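Local atomic coordinates of cell division protein FtsX (PDB entry 6HE6), a protein that forms, with its ATPase partner FtsE, the ABC-transporter-like complex FtsEX of cell division, its large extracellular loop interacting with the peptidoglycan hydrolase PcsB. Residues A[50-55]-A[89-94]; A[58-63]-A[85-90]. One frame throughout, in Å; residues are numbered along the deposited sequence.

Interaction 1. Residues A[50-55]-A[89-94]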
loop_
_atom_site.group_PDB
_atom_site.type_symbol
_atom_site.label_atom_id
_atom_site.label_comp_id
_atom_site.label_asym_id
_atom_site.label_seq_id
_atom_site.Cartn_x
_atom_site.Cartn_y
_atom_site.Cartn_z
ATOM N N SER A 50 -17.623 -2.064 -2.620
ATOM C CA SER A 50 -18.514 -1.087 -3.236
ATOM C C SER A 50 -18.306 0.320 -2.692
ATOM O O SER A 50 -18.595 1.293 -3.398
ATOM C CB SER A 50 -19.977 -1.506 -3.037
ATOM O OG SER A 50 -20.159 -2.071 -1.758
ATOM N N THR A 51 -17.807 0.460 -1.471
ATOM C CA THR A 51 -17.629 1.778 -0.877
ATOM C C THR A 51 -16.248 2.394 -1.115
ATOM O O THR A 51 -15.978 3.467 -0.566
ATOM C CB THR A 51 -17.891 1.712 0.619
ATOM O OG1 THR A 51 -17.076 0.688 1.184
ATOM C CG2 THR A 51 -19.363 1.377 0.890
ATOM N N VAL A 52 -15.366 1.777 -1.925
ATOM C CA VAL A 52 -14.064 2.376 -2.224
ATOM C C VAL A 52 -14.063 3.007 -3.613
ATOM O O VAL A 52 -14.585 2.437 -4.581
ATOM C CB VAL A 52 -12.919 1.354 -2.093
ATOM C CG1 VAL A 52 -13.007 0.621 -0.779
ATOM C CG2 VAL A 52 -12.963 0.385 -3.225
ATOM N N LYS A 53 -13.449 4.186 -3.722
ATOM C CA LYS A 53 -13.397 4.885 -5.001
ATOM C C LYS A 53 -12.082 4.684 -5.748
ATOM O O LYS A 53 -12.079 4.624 -6.983
ATOM C CB LYS A 53 -13.644 6.389 -4.811
ATOM C CG LYS A 53 -13.516 7.188 -6.134
ATOM C CD LYS A 53 -13.777 8.690 -6.002
ATOM C CE LYS A 53 -14.790 9.143 -7.064
ATOM N NZ LYS A 53 -15.407 10.479 -6.790
ATOM N N SER A 54 -10.958 4.595 -5.044
ATOM C CA SER A 54 -9.677 4.400 -5.710
ATOM C C SER A 54 -8.708 3.723 -4.748
ATOM O O SER A 54 -8.812 3.878 -3.528
ATOM C CB SER A 54 -9.105 5.735 -6.197
ATOM O OG SER A 54 -8.757 6.548 -5.091
ATOM N N VAL A 55 -7.768 2.960 -5.308
ATOM C CA VAL A 55 -6.738 2.302 -4.519
ATOM C C VAL A 55 -5.424 2.436 -5.279
ATOM O O VAL A 55 -5.302 1.970 -6.418
ATOM C CB VAL A 55 -7.072 0.834 -4.234
ATOM C CG1 VAL A 55 -7.489 0.195 -5.466
ATOM C CG2 VAL A 55 -5.867 0.078 -3.693
ATOM N N TYR A 89 -1.309 0.315 0.205
ATOM C CA TYR A 89 -2.298 0.868 -0.708
ATOM C C TYR A 89 -2.984 2.043 -0.020
ATOM O O TYR A 89 -3.340 1.965 1.162
ATOM C CB TYR A 89 -3.340 -0.188 -1.135
ATOM C CG TYR A 89 -2.816 -1.133 -2.200
ATOM C CD1 TYR A 89 -2.550 -0.680 -3.490
ATOM C CD2 TYR A 89 -2.570 -2.465 -1.912
ATOM C CE1 TYR A 89 -2.077 -1.542 -4.466
ATOM C CE2 TYR A 89 -2.085 -3.331 -2.879
ATOM C CZ TYR A 89 -1.832 -2.855 -4.148
ATOM O OH TYR A 89 -1.330 -3.694 -5.103
ATOM N N ILE A 90 -3.159 3.127 -0.756
ATOM C CA ILE A 90 -3.861 4.305 -0.261
ATOM C C ILE A 90 -5.271 4.214 -0.823
ATOM O O ILE A 90 -5.472 4.337 -2.034
ATOM C CB ILE A 90 -3.160 5.609 -0.669
ATOM C CG1 ILE A 90 -1.655 5.556 -0.411
ATOM C CG2 ILE A 90 -3.800 6.800 0.045
ATOM C CD1 ILE A 90 -1.244 5.590 1.062
ATOM N N VAL A 91 -6.239 3.940 0.044
ATOM C CA VAL A 91 -7.617 3.680 -0.364
ATOM C C VAL A 91 -8.444 4.923 -0.082
ATOM O O VAL A 91 -8.350 5.504 1.009
ATOM C CB VAL A 91 -8.197 2.461 0.372
ATOM C CG1 VAL A 91 -9.646 2.188 -0.053
ATOM C CG2 VAL A 91 -7.311 1.198 0.157
ATOM N N GLU A 92 -9.248 5.333 -1.066
ATOM C CA GLU A 92 -10.168 6.453 -0.929
ATOM C C GLU A 92 -11.587 5.914 -0.799
ATOM O O GLU A 92 -12.074 5.233 -1.707
ATOM C CB GLU A 92 -10.056 7.383 -2.137
ATOM C CG GLU A 92 -11.092 8.507 -2.156
ATOM C CD GLU A 92 -11.019 9.322 -3.431
ATOM O OE1 GLU A 92 -10.462 8.801 -4.419
ATOM O OE2 GLU A 92 -11.513 10.472 -3.451
ATOM N N ALA A 93 -12.240 6.212 0.328
ATOM C CA ALA A 93 -13.625 5.821 0.574
ATOM C C ALA A 93 -14.586 6.733 -0.187
ATOM O O ALA A 93 -14.230 7.835 -0.591
ATOM C CB ALA A 93 -13.956 5.879 2.067
ATOM N N ASN A 94 -15.828 6.270 -0.364
ATOM C CA ASN A 94 -16.824 7.116 -1.016
ATOM C C ASN A 94 -17.347 8.200 -0.078
ATOM O O ASN A 94 -17.694 9.296 -0.532
ATOM C CB ASN A 94 -17.991 6.265 -1.533
ATOM C CG ASN A 94 -17.759 5.724 -2.948
ATOM O OD1 ASN A 94 -16.969 6.268 -3.726
ATOM N ND2 ASN A 94 -18.448 4.638 -3.278
HETATM O O HOH W 1 -6.222 6.237 -3.887
#
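Glu92 CG stands anti to the backbone N (chi1 174°) and the chain runs on extended, whereas Ser54 OG sits in the crowded position between its N and carbonyl carbon (chi1 67°); the hydrogen-bonded pair Ser54-Glu92 puts both side chains on one face of the sheet, and these torsions bring OG and the carboxylate together. Ser54 OG donates to Glu92 OE1 at 2.9 Å, on the anti lone pair, and takes a hydrogen from a water that also donates to Ile90 O. Lys53, its CG anti to N, lies alongside Glu92 and points the same way, touching the carboxylate with its methylene CD rather than its ammonium. Across the backbone, Lys53 N gives a nearly straight 2.7 Å bond to Glu92 O, and Glu92 N returns one to Ser54 O at 2.9 Å. Asn94 N to Thr51 O (2.8 Å) closes the strand end. On the other face Val55 CG2 comes obliquely against Tyr89 CD1 at 3.4 Å, and Val52 CG1 meets Val91 CG1 at 3.8 Å; helices 41-47 and 99-107 cover this side. With Lys53 and Ser54 both opposite Glu92, the pairing is a classic beta bulge in the antiparallel sheet of the FtsX extracellular domain.

Interaction 2. Residues A[58-63]-A[85-90]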
loop_
_atom_site.group_PDB
_atom_site.type_symbol
_atom_site.label_atom_id
_atom_site.label_comp_id
_atom_site.label_asym_id
_atom_site.label_seq_id
_atom_site.Cartn_x
_atom_site.Cartn_y
_atom_site.Cartn_z
ATOM N N SER A 58 1.514 2.636 -2.954
ATOM C CA SER A 58 2.561 3.513 -2.413
ATOM C C SER A 58 3.682 2.628 -1.875
ATOM O O SER A 58 3.560 2.043 -0.793
ATOM C CB SER A 58 2.021 4.437 -1.316
ATOM O OG SER A 58 3.065 5.031 -0.545
ATOM N N SER A 59 4.772 2.526 -2.619
ATOM C CA SER A 59 5.856 1.648 -2.208
ATOM C C SER A 59 6.576 2.164 -0.955
ATOM O O SER A 59 6.566 3.363 -0.631
ATOM C CB SER A 59 6.882 1.534 -3.317
ATOM O OG SER A 59 7.692 2.682 -3.250
ATOM N N LYS A 60 7.282 1.249 -0.295
ATOM C CA LYS A 60 8.092 1.641 0.854
ATOM C C LYS A 60 9.205 2.612 0.453
ATOM O O LYS A 60 9.529 3.541 1.204
ATOM C CB LYS A 60 8.670 0.402 1.545
ATOM C CG LYS A 60 9.532 -0.514 0.674
ATOM C CD LYS A 60 9.954 -1.777 1.472
ATOM C CE LYS A 60 9.860 -3.047 0.623
ATOM N NZ LYS A 60 10.842 -3.070 -0.516
ATOM N N GLU A 61 9.809 2.407 -0.719
ATOM C CA GLU A 61 10.797 3.355 -1.228
ATOM C C GLU A 61 10.208 4.758 -1.288
ATOM O O GLU A 61 10.701 5.691 -0.642
ATOM C CB GLU A 61 11.268 2.907 -2.615
ATOM C CG GLU A 61 12.037 1.592 -2.593
ATOM C CD GLU A 61 11.166 0.375 -2.358
ATOM O OE1 GLU A 61 9.936 0.475 -2.539
ATOM O OE2 GLU A 61 11.719 -0.684 -1.981
ATOM N N GLU A 62 9.109 4.900 -2.031
ATOM C CA GLU A 62 8.459 6.191 -2.189
ATOM C C GLU A 62 8.147 6.834 -0.836
ATOM O O GLU A 62 8.374 8.037 -0.653
ATOM C CB GLU A 62 7.197 5.984 -3.024
ATOM C CG GLU A 62 6.280 7.156 -3.165
ATOM C CD GLU A 62 4.932 6.721 -3.709
ATOM O OE1 GLU A 62 4.873 5.668 -4.390
ATOM O OE2 GLU A 62 3.931 7.415 -3.434
ATOM N N GLN A 63 7.655 6.047 0.140
ATOM C CA GLN A 63 7.321 6.608 1.450
ATOM C C GLN A 63 8.545 7.170 2.146
ATOM O O GLN A 63 8.432 8.145 2.898
ATOM C CB GLN A 63 6.659 5.574 2.369
ATOM C CG GLN A 63 5.294 5.108 1.920
ATOM C CD GLN A 63 4.711 4.021 2.823
ATOM O OE1 GLN A 63 4.719 4.141 4.053
ATOM N NE2 GLN A 63 4.218 2.946 2.206
ATOM N N LEU A 85 10.174 -0.011 6.148
ATOM C CA LEU A 85 8.784 0.391 5.982
ATOM C C LEU A 85 8.017 -0.651 5.166
ATOM O O LEU A 85 8.593 -1.562 4.570
ATOM C CB LEU A 85 8.699 1.767 5.324
ATOM C CG LEU A 85 9.491 2.898 5.996
ATOM C CD1 LEU A 85 9.359 4.216 5.223
ATOM C CD2 LEU A 85 9.048 3.072 7.460
ATOM N N TYR A 86 6.697 -0.504 5.144
ATOM C CA TYR A 86 5.798 -1.451 4.491
ATOM C C TYR A 86 5.211 -0.817 3.242
ATOM O O TYR A 86 4.731 0.321 3.298
ATOM C CB TYR A 86 4.662 -1.859 5.430
ATOM C CG TYR A 86 5.033 -2.852 6.499
ATOM C CD1 TYR A 86 6.071 -2.594 7.389
ATOM C CD2 TYR A 86 4.333 -4.046 6.632
ATOM C CE1 TYR A 86 6.414 -3.502 8.370
ATOM C CE2 TYR A 86 4.670 -4.960 7.611
ATOM C CZ TYR A 86 5.711 -4.680 8.476
ATOM O OH TYR A 86 6.051 -5.582 9.451
ATOM N N ASP A 87 5.245 -1.547 2.118
ATOM C CA ASP A 87 4.400 -1.216 0.973
ATOM C C ASP A 87 2.958 -1.052 1.425
ATOM O O ASP A 87 2.502 -1.713 2.367
ATOM C CB ASP A 87 4.462 -2.309 -0.099
ATOM C CG ASP A 87 5.803 -2.381 -0.800
ATOM O OD1 ASP A 87 6.629 -1.453 -0.633
ATOM O OD2 ASP A 87 6.016 -3.368 -1.536
ATOM N N ALA A 88 2.219 -0.186 0.737
ATOM C CA ALA A 88 0.888 0.161 1.199
ATOM C C ALA A 88 -0.000 0.484 0.010
ATOM O O ALA A 88 0.475 0.881 -1.055
ATOM C CB ALA A 88 0.930 1.354 2.170
ATOM N N TYR A 89 -1.309 0.315 0.205
ATOM C CA TYR A 89 -2.298 0.868 -0.708
ATOM C C TYR A 89 -2.984 2.043 -0.020
ATOM O O TYR A 89 -3.340 1.965 1.162
ATOM C CB TYR A 89 -3.340 -0.188 -1.135
ATOM C CG TYR A 89 -2.816 -1.133 -2.200
ATOM C CD1 TYR A 89 -2.550 -0.680 -3.490
ATOM C CD2 TYR A 89 -2.570 -2.465 -1.912
ATOM C CE1 TYR A 89 -2.077 -1.542 -4.466
ATOM C CE2 TYR A 89 -2.085 -3.331 -2.879
ATOM C CZ TYR A 89 -1.832 -2.855 -4.148
ATOM O OH TYR A 89 -1.330 -3.694 -5.103
ATOM N N ILE A 90 -3.159 3.127 -0.756
ATOM C CA ILE A 90 -3.861 4.305 -0.261
ATOM C C ILE A 90 -5.271 4.214 -0.823
ATOM O O ILE A 90 -5.472 4.337 -2.034
ATOM C CB ILE A 90 -3.160 5.609 -0.669
ATOM C CG1 ILE A 90 -1.655 5.556 -0.411
ATOM C CG2 ILE A 90 -3.800 6.800 0.045
ATOM C CD1 ILE A 90 -1.244 5.590 1.062
#
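Asp87 OD1 takes the backbone N-H of Lys60 on its anti lone pair, at 2.8 Å, so a carboxylate grips the first turn of helix 60-70. The aspartate reaches it with CG anti to its carbonyl carbon (chi1 -69°). Lys60 crosses Asp87 obliquely: CG, in the crowded position between N and carbonyl carbon (chi1 58°), comes to 3.3 Å from Asp87 OD1, and CD rests 3.4 Å from Leu85 O. Bends at chi3 and chi4 carry Lys60 NZ to Glu61 OE2, a salt bridge of 2.9 Å, rather than to Asp87. Just before the helix, Ser58 and Ala88 form an antiparallel hydrogen-bonded pair. Ser58 N donates to Ala88 O at 2.8 Å in the carbonyl plane, while the return bond from Ala88 N approaches Ser58 O from above its plane. The Gln63 side chain, extended beyond CG, brings NE2 against Ala88 CB. Gln63 NE2 is the second donor to Ser58 O, at 3.2 Å and again from above the carbonyl plane, and also bonds weakly to Tyr86 O, so one amide links the carbonyl of Ser58, ending strand 52-58, to that of Tyr86, just ahead of strand 88-93. Leu85 packs CB against Lys60 CB and CD1 near Gln63 CB.

In the next shell Ser59 is the N-cap, its OG accepting from Glu62 N at 2.9 Å. Lys18 binds Leu85 O and lies in a cation-pi contact with the Tyr86 ring, and Asn83, which lines the dodecane-trimethylamine pocket, accepts from Leu85 N. Asp87 thus adds a carboxylate to the positive end of the helix dipole, which probably stabilises its ionised form; the nearby Glu61 carboxylate would work against this, and the Lys60 ammonium, in salt bridge with Glu61, would partly offset the repulsion.

Overall arrangement
From the N terminus, strand 11-16 comes first and later pairs with strand 88-93 in mid-sheet. Helix 41-47 leads to strand 52-58, whose start enters interaction 1; its last residue, Ser58, and the first turn of helix 60-70 enter interaction 2. The chain then makes an excursion, helix 60-70 and a long irregular stretch, that carries the dodecane-trimethylamine pocket, and returns through 85-90. Interaction 2 closes this excursion at its neck; interaction 1 closes the longer loop around it, nesting the two. They share Tyr89 and Ile90, centres about 16 Å apart: interaction 1 joins the neighbouring strands, while interaction 2 completes their pairing at Ser58 and ties the start of helix 60-70 to the chain entering strand 88-93.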